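Local coordinates for thylakoid lumenal 15 kDa protein 1, chloroplastic (Arabidopsis thaliana, PDB 3N90) that is of unknown function but folds into a right-handed quadrilateral beta helix of pentapeptide repeats and resides in the thylakoid lumen of the chloroplast, at residues G6-G9 with Q10-R14; Q16-G20 with K21-G25; Q26-R30 with Q31-T35; S36-R39 with Q40-F43. The protein carries 2 engineered substitutions. All blocks are in the same frame, centred on the assembly; numbering follows the deposited sequence.

Contact 1: G6-G9 with Q10-R14. With SO4 (sulfate ion), chain B.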
loop_
_atom_site.group_PDB
_atom_site.type_symbol
_atom_site.label_atom_id
_atom_site.label_comp_id
_atom_site.label_asym_id
_atom_site.label_seq_id
_atom_site.Cartn_x
_atom_site.Cartn_y
_atom_site.Cartn_z
ATOM N N GLY A 6 -3.748 16.015 -12.714
ATOM C CA GLY A 6 -5.101 15.406 -12.647
ATOM C C GLY A 6 -6.093 16.116 -11.715
ATOM O O GLY A 6 -5.758 17.168 -11.159
ATOM N N PRO A 7 -7.280 15.513 -11.448
ATOM C CA PRO A 7 -7.668 14.089 -11.378
ATOM C C PRO A 7 -7.397 13.282 -12.630
ATOM O O PRO A 7 -7.310 13.832 -13.742
ATOM C CB PRO A 7 -9.186 14.145 -11.128
ATOM C CG PRO A 7 -9.603 15.463 -11.708
ATOM C CD PRO A 7 -8.469 16.378 -11.304
ATOM N N TYR A 8 -7.255 11.979 -12.431
ATOM C CA TYR A 8 -6.927 11.073 -13.502
ATOM C C TYR A 8 -8.102 10.162 -13.776
ATOM O O TYR A 8 -8.598 9.464 -12.860
ATOM C CB TYR A 8 -5.681 10.232 -13.157
ATOM C CG TYR A 8 -4.471 11.028 -12.717
ATOM C CD1 TYR A 8 -3.652 11.644 -13.655
ATOM C CD2 TYR A 8 -4.142 11.160 -11.369
ATOM C CE1 TYR A 8 -2.538 12.374 -13.269
ATOM C CE2 TYR A 8 -3.028 11.879 -10.971
ATOM C CZ TYR A 8 -2.227 12.495 -11.937
ATOM O OH TYR A 8 -1.113 13.222 -11.564
ATOM N N GLY A 9 -8.532 10.126 -15.036
ATOM C CA GLY A 9 -9.514 9.137 -15.472
ATOM C C GLY A 9 -8.995 7.733 -15.190
ATOM O O GLY A 9 -7.787 7.524 -15.138
ATOM N N GLN A 10 -9.889 6.767 -15.025
ATOM C CA GLN A 10 -9.463 5.401 -14.660
ATOM C C GLN A 10 -8.619 4.779 -15.780
ATOM O O GLN A 10 -7.711 3.974 -15.515
ATOM C CB GLN A 10 -10.663 4.529 -14.327
ATOM C CG GLN A 10 -11.492 5.015 -13.115
ATOM C CD GLN A 10 -10.751 4.914 -11.786
ATOM O OE1 GLN A 10 -9.520 5.000 -11.727
ATOM N NE2 GLN A 10 -11.504 4.696 -10.712
ATOM N N GLY A 11 -8.888 5.198 -17.024
ATOM C CA GLY A 11 -8.140 4.655 -18.191
ATOM C C GLY A 11 -6.676 5.050 -18.223
ATOM O O GLY A 11 -5.854 4.430 -18.931
ATOM N N VAL A 12 -6.343 6.071 -17.441
ATOM C CA VAL A 12 -5.013 6.604 -17.367
ATOM C C VAL A 12 -4.139 5.704 -16.481
ATOM O O VAL A 12 -2.937 5.580 -16.703
ATOM C CB VAL A 12 -5.035 8.040 -16.793
ATOM C CG1 VAL A 12 -3.643 8.526 -16.443
ATOM C CG2 VAL A 12 -5.785 9.005 -17.732
ATOM N N THR A 13 -4.769 5.069 -15.491
ATOM C CA THR A 13 -4.031 4.352 -14.469
ATOM C C THR A 13 -4.189 2.822 -14.549
ATOM O O THR A 13 -3.347 2.075 -14.020
ATOM C CB THR A 13 -4.403 4.893 -13.066
ATOM O OG1 THR A 13 -5.816 4.791 -12.884
ATOM C CG2 THR A 13 -3.968 6.373 -12.911
ATOM N N ARG A 14 -5.233 2.337 -15.205
ATOM C CA ARG A 14 -5.492 0.902 -15.188
ATOM C C ARG A 14 -4.732 0.148 -16.300
ATOM O O ARG A 14 -4.825 0.532 -17.479
ATOM C CB ARG A 14 -7.001 0.627 -15.218
ATOM C CG ARG A 14 -7.613 0.816 -16.568
ATOM C CD ARG A 14 -9.129 0.762 -16.551
ATOM N NE ARG A 14 -9.655 1.400 -17.768
ATOM C CZ ARG A 14 -10.889 1.885 -17.899
ATOM N NH1 ARG A 14 -11.753 1.811 -16.885
ATOM N NH2 ARG A 14 -11.260 2.450 -19.045
HETATM S S SO4 B . -13.210 8.927 -13.375
HETATM O O1 SO4 B . -13.010 8.007 -14.496
HETATM O O2 SO4 B . -14.172 9.978 -13.713
HETATM O O3 SO4 B . -11.932 9.614 -13.104
HETATM O O4 SO4 B . -13.675 8.211 -12.210
#
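Gly9 and Val12 meet first through the backbone: Val12 N donates to Gly9 O over 3.1 Å, with an N-H...O angle of 154°, and the donor stands well above the carbonyl plane. The turn it makes leads into the short, weakly bonded helix 10-13, where Gln10 O in turn accepts from both Thr13 N and Arg14 N. The side chain of Val12 reaches back over the same ground. CG1 points anti to the backbone N (chi1 169°), which carries this methyl to the Tyr8 ring, where it approaches CD1 obliquely at 4.2 Å. The other branch, CG2, settles 3.6 Å from Gly9 O. One face of the Tyr8 ring is covered near its centre by Gly6 CA. Thr13 adds its methyl, CG2 lying 4.2 Å from Tyr8 CB. A sulfate, probably from the crystallisation liquor, accepts a weak bond at O1 from Gln10 N (3.4 Å). Gln10 CG, anti to the carbonyl carbon, lies 3.6 Å from that sulfate O1, and the bend beyond it turns the amide elsewhere, OE1 bonding to Asp32 N and NE2 to Arg30 O. Tyr8 meets the Phe23 ring edge-to-face. With Thr13 OG1 bonded to Asp32 O, helix 10-13 packs on the loop around residues 30-32, among the early coils at the N-terminal end of the pentapeptide-repeat beta helix.

Contact 2: Q16-G20 with K21-G25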
loop_
_atom_site.group_PDB
_atom_site.type_symbol
_atom_site.label_atom_id
_atom_site.label_comp_id
_atom_site.label_asym_id
_atom_site.label_seq_id
_atom_site.Cartn_x
_atom_site.Cartn_y
_atom_site.Cartn_z
ATOM N N GLN A 16 -1.585 -0.068 -16.979
ATOM C CA GLN A 16 -0.585 0.805 -17.608
ATOM C C GLN A 16 0.804 0.590 -17.026
ATOM O O GLN A 16 0.946 0.149 -15.881
ATOM C CB GLN A 16 -0.993 2.259 -17.420
ATOM C CG GLN A 16 -2.285 2.627 -18.155
ATOM C CD GLN A 16 -2.166 2.501 -19.656
ATOM O OE1 GLN A 16 -1.119 2.768 -20.233
ATOM N NE2 GLN A 16 -3.243 2.094 -20.295
ATOM N N ASP A 17 1.836 0.912 -17.814
ATOM C CA ASP A 17 3.185 0.931 -17.278
ATOM C C ASP A 17 3.472 2.320 -16.749
ATOM O O ASP A 17 3.667 3.257 -17.533
ATOM C CB ASP A 17 4.209 0.529 -18.353
ATOM C CG ASP A 17 5.634 0.436 -17.792
ATOM O OD1 ASP A 17 5.882 0.893 -16.647
ATOM O OD2 ASP A 17 6.507 -0.141 -18.476
ATOM N N LEU A 18 3.462 2.447 -15.419
ATOM C CA LEU A 18 3.642 3.696 -14.726
ATOM C C LEU A 18 4.858 3.615 -13.818
ATOM O O LEU A 18 4.938 4.286 -12.787
ATOM C CB LEU A 18 2.371 4.023 -13.898
ATOM C CG LEU A 18 1.099 4.231 -14.723
ATOM C CD1 LEU A 18 -0.097 4.462 -13.782
ATOM C CD2 LEU A 18 1.258 5.397 -15.683
ATOM N N SER A 19 5.846 2.816 -14.213
ATOM C CA SER A 19 7.067 2.744 -13.423
ATOM C C SER A 19 7.680 4.160 -13.275
ATOM O O SER A 19 7.658 4.964 -14.228
ATOM C CB SER A 19 8.106 1.820 -14.052
ATOM O OG SER A 19 7.573 0.577 -14.450
ATOM N N GLY A 20 8.174 4.448 -12.074
ATOM C CA GLY A 20 8.912 5.666 -11.771
ATOM C C GLY A 20 8.071 6.922 -11.816
ATOM O O GLY A 20 8.629 8.023 -11.789
ATOM N N LYS A 21 6.738 6.789 -11.868
ATOM C CA LYS A 21 5.890 7.970 -11.969
ATOM C C LYS A 21 5.630 8.600 -10.604
ATOM O O LYS A 21 5.606 7.900 -9.563
ATOM C CB LYS A 21 4.592 7.705 -12.729
ATOM C CG LYS A 21 4.760 7.179 -14.169
ATOM C CD LYS A 21 5.744 8.025 -14.970
ATOM C CE LYS A 21 5.510 7.940 -16.467
ATOM N NZ LYS A 21 6.172 9.134 -17.113
ATOM N N ASP A 22 5.475 9.925 -10.596
ATOM C CA ASP A 22 5.334 10.639 -9.329
ATOM C C ASP A 22 3.892 11.039 -9.050
ATOM O O ASP A 22 3.338 11.931 -9.679
ATOM C CB ASP A 22 6.309 11.839 -9.254
ATOM C CG ASP A 22 6.408 12.438 -7.854
ATOM O OD1 ASP A 22 5.483 12.243 -7.033
ATOM O OD2 ASP A 22 7.429 13.118 -7.565
ATOM N N PHE A 23 3.270 10.321 -8.110
ATOM C CA PHE A 23 1.924 10.601 -7.670
ATOM C C PHE A 23 1.896 11.167 -6.231
ATOM O O PHE A 23 0.846 11.176 -5.599
ATOM C CB PHE A 23 1.099 9.309 -7.683
ATOM C CG PHE A 23 0.786 8.779 -9.065
ATOM C CD1 PHE A 23 -0.277 9.309 -9.808
ATOM C CD2 PHE A 23 1.563 7.759 -9.637
ATOM C CE1 PHE A 23 -0.590 8.812 -11.110
ATOM C CE2 PHE A 23 1.277 7.279 -10.925
ATOM C CZ PHE A 23 0.179 7.796 -11.652
ATOM N N SER A 24 3.037 11.622 -5.733
ATOM C CA SER A 24 3.156 12.009 -4.314
ATOM C C SER A 24 2.159 13.123 -3.970
ATOM O O SER A 24 1.970 14.063 -4.750
ATOM C CB SER A 24 4.595 12.418 -3.987
ATOM O OG SER A 24 4.998 13.450 -4.870
ATOM N N GLY A 25 1.483 12.979 -2.837
ATOM C CA GLY A 25 0.496 13.970 -2.341
ATOM C C GLY A 25 -0.823 14.109 -3.090
ATOM O O GLY A 25 -1.676 14.964 -2.743
#
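Leu18 and Lys21 are the end residues of a type II beta turn, one corner of the right-handed quadrilateral beta helix that pentapeptide repeats build. Lys21 N donates to Leu18 O at 3.2 Å (N-H...O angle 149°), and Gly20, with phi 68°, occupies the third position. The tight part lies on the inner side, where Leu18 CD1 sits 4.0 Å from Phe23 CZ, the two side chains crossing at about a right angle, and both residues are buried. At the partly exposed margin the aliphatic stem of Lys21 lies over the turn: CG packs 3.2 Å from Leu18 O and 4.0 Å from Leu18 CB, and the bend at chi2 (-50°) lays CD against Ser19 O at 3.7 Å. Without CG and CD, as with an alanine here, the Leu18 carbonyl and the turn backbone would probably lose their cover. The looser side holds exposed Gly20 and the partly exposed Ser19 and Asp22, whose side chains start away from the opposing segment. Order there comes from Asx turns within each segment, Asp17 OD1 accepting from Ser19 N and Asp22 OD1 from Ser24 N. Asp22 OD1 takes two donors: Ser24 N, 2.8 Å away, meets it nearly along the C-O axis, and Ser24 OG arrives on its syn lone pair.

Contact 3: Q26-R30 with Q31-T35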
loop_
_atom_site.group_PDB
_atom_site.type_symbol
_atom_site.label_atom_id
_atom_site.label_comp_id
_atom_site.label_asym_id
_atom_site.label_seq_id
_atom_site.Cartn_x
_atom_site.Cartn_y
_atom_site.Cartn_z
ATOM N N GLN A 26 -1.029 13.289 -4.109
ATOM C CA GLN A 26 -2.196 13.447 -4.951
ATOM C C GLN A 26 -3.421 12.783 -4.387
ATOM O O GLN A 26 -3.321 11.801 -3.638
ATOM C CB GLN A 26 -1.896 12.939 -6.338
ATOM C CG GLN A 26 -0.680 13.663 -6.905
ATOM C CD GLN A 26 -0.542 13.477 -8.361
ATOM O OE1 GLN A 26 0.438 13.914 -8.965
ATOM N NE2 GLN A 26 -1.513 12.817 -8.954
ATOM N N THR A 27 -4.585 13.325 -4.755
ATOM C CA THR A 27 -5.851 12.741 -4.388
ATOM C C THR A 27 -6.203 11.697 -5.409
ATOM O O THR A 27 -6.478 12.013 -6.582
ATOM C CB THR A 27 -6.955 13.804 -4.300
ATOM O OG1 THR A 27 -6.532 14.795 -3.384
ATOM C CG2 THR A 27 -8.243 13.205 -3.791
ATOM N N LEU A 28 -6.151 10.430 -4.967
ATOM C CA LEU A 28 -6.404 9.277 -5.813
ATOM C C LEU A 28 -7.418 8.305 -5.177
ATOM O O LEU A 28 -7.250 7.088 -5.213
ATOM C CB LEU A 28 -5.088 8.546 -6.123
ATOM C CG LEU A 28 -4.003 9.454 -6.736
ATOM C CD1 LEU A 28 -2.636 8.862 -6.520
ATOM C CD2 LEU A 28 -4.297 9.666 -8.190
ATOM N N ILE A 29 -8.484 8.865 -4.628
ATOM C CA ILE A 29 -9.500 8.063 -3.975
ATOM C C ILE A 29 -10.113 7.113 -4.985
ATOM O O ILE A 29 -10.595 7.532 -6.035
ATOM C CB ILE A 29 -10.543 8.998 -3.339
ATOM C CG1 ILE A 29 -9.887 9.793 -2.189
ATOM C CG2 ILE A 29 -11.798 8.217 -2.955
ATOM C CD1 ILE A 29 -10.815 10.874 -1.530
ATOM N N ARG A 30 -10.082 5.813 -4.690
ATOM C CA ARG A 30 -10.675 4.811 -5.564
ATOM C C ARG A 30 -10.110 4.799 -7.005
ATOM O O ARG A 30 -10.738 4.289 -7.902
ATOM C CB ARG A 30 -12.215 4.913 -5.557
ATOM C CG ARG A 30 -12.768 4.536 -4.155
ATOM C CD ARG A 30 -14.248 4.867 -4.089
ATOM N NE ARG A 30 -14.854 4.430 -2.825
ATOM C CZ ARG A 30 -15.866 5.040 -2.224
ATOM N NH1 ARG A 30 -16.360 6.168 -2.730
ATOM N NH2 ARG A 30 -16.365 4.532 -1.095
ATOM N N GLN A 31 -8.891 5.313 -7.139
ATOM C CA GLN A 31 -8.139 5.186 -8.392
ATOM C C GLN A 31 -7.914 3.699 -8.722
ATOM O O GLN A 31 -7.605 2.871 -7.822
ATOM C CB GLN A 31 -6.806 5.897 -8.272
ATOM C CG GLN A 31 -6.220 6.262 -9.649
ATOM C CD GLN A 31 -7.049 7.293 -10.398
ATOM O OE1 GLN A 31 -7.609 8.223 -9.782
ATOM N NE2 GLN A 31 -7.129 7.148 -11.738
ATOM N N ASP A 32 -8.075 3.364 -10.011
ATOM C CA ASP A 32 -7.957 1.991 -10.496
ATOM C C ASP A 32 -6.527 1.789 -11.058
ATOM O O ASP A 32 -6.221 2.208 -12.159
ATOM C CB ASP A 32 -9.001 1.696 -11.598
ATOM C CG ASP A 32 -9.058 0.214 -11.983
ATOM O OD1 ASP A 32 -8.210 -0.598 -11.507
ATOM O OD2 ASP A 32 -9.970 -0.178 -12.756
ATOM N N PHE A 33 -5.660 1.174 -10.274
ATOM C CA PHE A 33 -4.339 0.760 -10.758
ATOM C C PHE A 33 -4.270 -0.762 -10.944
ATOM O O PHE A 33 -3.168 -1.345 -10.870
ATOM C CB PHE A 33 -3.243 1.145 -9.750
ATOM C CG PHE A 33 -3.034 2.597 -9.619
ATOM C CD1 PHE A 33 -2.253 3.295 -10.541
ATOM C CD2 PHE A 33 -3.575 3.284 -8.543
ATOM C CE1 PHE A 33 -2.034 4.673 -10.370
ATOM C CE2 PHE A 33 -3.379 4.663 -8.391
ATOM C CZ PHE A 33 -2.614 5.358 -9.280
ATOM N N LYS A 34 -5.409 -1.418 -11.186
ATOM C CA LYS A 34 -5.389 -2.868 -11.407
ATOM C C LYS A 34 -4.412 -3.247 -12.526
ATOM O O LYS A 34 -4.447 -2.643 -13.601
ATOM C CB LYS A 34 -6.791 -3.374 -11.775
ATOM C CG LYS A 34 -6.819 -4.849 -12.106
ATOM C CD LYS A 34 -8.303 -5.276 -12.089
ATOM C CE LYS A 34 -8.444 -6.689 -12.573
ATOM N NZ LYS A 34 -9.821 -7.053 -13.053
ATOM N N THR A 35 -3.565 -4.223 -12.224
ATOM C CA THR A 35 -2.579 -4.824 -13.133
ATOM C C THR A 35 -1.720 -3.747 -13.826
ATOM O O THR A 35 -1.310 -3.909 -14.996
ATOM C CB THR A 35 -3.207 -5.927 -14.077
ATOM O OG1 THR A 35 -2.186 -6.681 -14.754
ATOM C CG2 THR A 35 -4.236 -5.362 -15.105
HETATM O O HOH W 1 -7.445 10.940 -9.733
#
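Leu28 meets Gln31 directly, whereas Thr27, one residue earlier, does so through water. That water donates to Gln31 OE1 at 2.7 Å and, weakly, to Thr27 O at 3.5 Å, so the bridge is firm only at its glutamine end. At Leu28 the backbone takes over: Gln31 N bonds to Leu28 O across 3.1 Å (N-H...O angle 162°), entering from above the carbonyl plane. The side chains pack beside this bond, Leu28 CB lying 3.8 Å from Gln31 CB and Leu28 CD2 3.9 Å from Gln31 OE1. The other branch, CD1, points to Phe33, meeting the ring at its edge near the plane, 4.5 Å from CZ. Leu28 to Gln31 forms a type II beta turn, the corner element that recurs from coil to coil in the pentapeptide-repeat beta helix. Ile29 fills the second position with its side chain turned away from segment 31-35. Arg30 takes the third with a positive phi of 58°, unusual for a residue other than glycine, and its side chain likewise points away from that segment. Gln31 itself sets CG anti to its backbone N (chi1 -158°) and then bends at chi2; its buried NE2 bonds to Thr13 OG1 and to Tyr8 O. Beyond it, Asp32 OD1 accepts from Lys34 N at 2.9 Å on its anti side, somewhat out of the carboxylate plane, which makes an Asx turn.

Contact 4: S36-R39 with Q40-F43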
loop_
_atom_site.group_PDB
_atom_site.type_symbol
_atom_site.label_atom_id
_atom_site.label_comp_id
_atom_site.label_asym_id
_atom_site.label_seq_id
_atom_site.Cartn_x
_atom_site.Cartn_y
_atom_site.Cartn_z
ATOM N N SER A 36 -1.449 -2.661 -13.098
ATOM C CA SER A 36 -0.444 -1.717 -13.585
ATOM C C SER A 36 0.951 -2.031 -13.063
ATOM O O SER A 36 1.128 -2.713 -12.045
ATOM C CB SER A 36 -0.827 -0.297 -13.250
ATOM O OG SER A 36 -1.918 0.053 -14.064
ATOM N N ILE A 37 1.965 -1.517 -13.784
ATOM C CA ILE A 37 3.337 -1.603 -13.314
ATOM C C ILE A 37 3.676 -0.273 -12.657
ATOM O O ILE A 37 3.541 0.800 -13.264
ATOM C CB ILE A 37 4.346 -1.874 -14.476
ATOM C CG1 ILE A 37 3.943 -3.093 -15.298
ATOM C CG2 ILE A 37 5.736 -2.062 -13.863
ATOM C CD1 ILE A 37 4.914 -3.340 -16.495
ATOM N N LEU A 38 4.046 -0.345 -11.388
ATOM C CA LEU A 38 4.281 0.824 -10.551
ATOM C C LEU A 38 5.631 0.751 -9.841
ATOM O O LEU A 38 5.779 1.241 -8.702
ATOM C CB LEU A 38 3.121 1.028 -9.549
ATOM C CG LEU A 38 1.840 1.553 -10.209
ATOM C CD1 LEU A 38 0.639 1.224 -9.312
ATOM C CD2 LEU A 38 1.955 3.037 -10.444
ATOM N N ARG A 39 6.605 0.073 -10.481
ATOM C CA ARG A 39 7.911 -0.067 -9.873
ATOM C C ARG A 39 8.514 1.309 -9.683
ATOM O O ARG A 39 8.470 2.162 -10.602
ATOM C CB ARG A 39 8.870 -0.896 -10.733
ATOM C CG ARG A 39 8.474 -2.277 -10.985
ATOM C CD ARG A 39 9.753 -3.018 -11.478
ATOM N NE ARG A 39 9.438 -4.344 -11.115
ATOM C CZ ARG A 39 10.188 -5.289 -10.628
ATOM N NH1 ARG A 39 11.522 -5.221 -10.407
ATOM N NH2 ARG A 39 9.512 -6.361 -10.360
ATOM N N GLN A 40 9.045 1.510 -8.485
ATOM C CA GLN A 40 9.633 2.787 -8.057
ATOM C C GLN A 40 8.705 3.998 -8.121
ATOM O O GLN A 40 9.181 5.136 -8.158
ATOM C CB GLN A 40 10.885 3.097 -8.894
ATOM C CG GLN A 40 11.982 2.084 -8.786
ATOM C CD GLN A 40 11.858 0.893 -9.736
ATOM O OE1 GLN A 40 11.570 1.039 -10.937
ATOM N NE2 GLN A 40 12.109 -0.296 -9.201
ATOM N N ALA A 41 7.388 3.779 -8.169
ATOM C CA ALA A 41 6.449 4.889 -8.253
ATOM C C ALA A 41 6.454 5.595 -6.914
ATOM O O ALA A 41 6.705 4.970 -5.892
ATOM C CB ALA A 41 5.035 4.424 -8.586
ATOM N N ASN A 42 6.149 6.886 -6.937
ATOM C CA ASN A 42 6.085 7.700 -5.733
ATOM C C ASN A 42 4.645 8.030 -5.350
ATOM O O ASN A 42 3.972 8.821 -6.024
ATOM C CB ASN A 42 6.856 9.007 -5.965
ATOM C CG ASN A 42 7.084 9.801 -4.678
ATOM O OD1 ASN A 42 6.608 9.441 -3.608
ATOM N ND2 ASN A 42 7.819 10.910 -4.808
ATOM N N PHE A 43 4.148 7.375 -4.297
ATOM C CA PHE A 43 2.827 7.704 -3.729
ATOM C C PHE A 43 2.943 8.315 -2.335
ATOM O O PHE A 43 2.016 8.215 -1.555
ATOM C CB PHE A 43 1.919 6.460 -3.612
ATOM C CG PHE A 43 1.491 5.862 -4.954
ATOM C CD1 PHE A 43 0.409 6.400 -5.653
ATOM C CD2 PHE A 43 2.179 4.790 -5.507
ATOM C CE1 PHE A 43 -0.026 5.872 -6.865
ATOM C CE2 PHE A 43 1.766 4.247 -6.761
ATOM C CZ PHE A 43 0.657 4.809 -7.430
#
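The Phe43 ring presents its edge to Leu38: CD2 lies near the ring plane, 3.7 Å from Phe43 CZ, and CD1 touches the same carbon at 4.0 Å. The Phe43 ring also meets Phe23, in an almost parallel orientation with about 5° between the planes, while Phe33 makes an edge-to-face pair with it. Leu38 and Phe43 cross at about a right angle, and both methyls touch the ring at CZ. The leucine holds CG anti to its carbonyl carbon (chi1 -73°), and from there CD2 also spans to Ala41 CB, 3.9 Å away. Ala41 is small enough to fit beneath this branch, its CB being 3.3 Å from Leu38 O. A glycine in place of Leu38 would remove both methyls and would probably open a gap between Ala41 CB and the Phe43 ring edge. The backbone closes the same loop: Ala41 N donates to Leu38 O at 3.1 Å with an N-H...O angle of 156°, again from outside the carbonyl plane. On the outer side, Arg39 leads away from segment 40-43 and makes a salt bridge through NE with Asp57. Gln40 occupies the third turn position with positive phi. Leu38 and Phe43 are five residues apart, both buried, with a type II turn from Leu38 to Ala41 between them; this spacing of inward-facing residues is the signature of the pentapeptide-repeat right-handed quadrilateral beta helix.

In the fold
From the N terminus the contacts follow in series; each closes its own short turn, and none nests in or crosses another. Contact 1 bends the N-terminal segment into helix 10-13 and lies closest to contact 3, their centres 8 Å apart. Contacts 2 and 4, twenty residues apart along the chain, are stacked corners of successive coils, with centres 5 Å apart and probable backbone hydrogen bonds from Leu18 N to Ile37 O and from Phe23 N to Asn42 O. Contact 3 forms a corner across the coil, and its Phe33 reaches contacts 2 and 4 in the interior, with Phe33 CE1 4.0 Å from Phe23 CZ and Phe33 CZ 3.6 Å from Phe43 CE1.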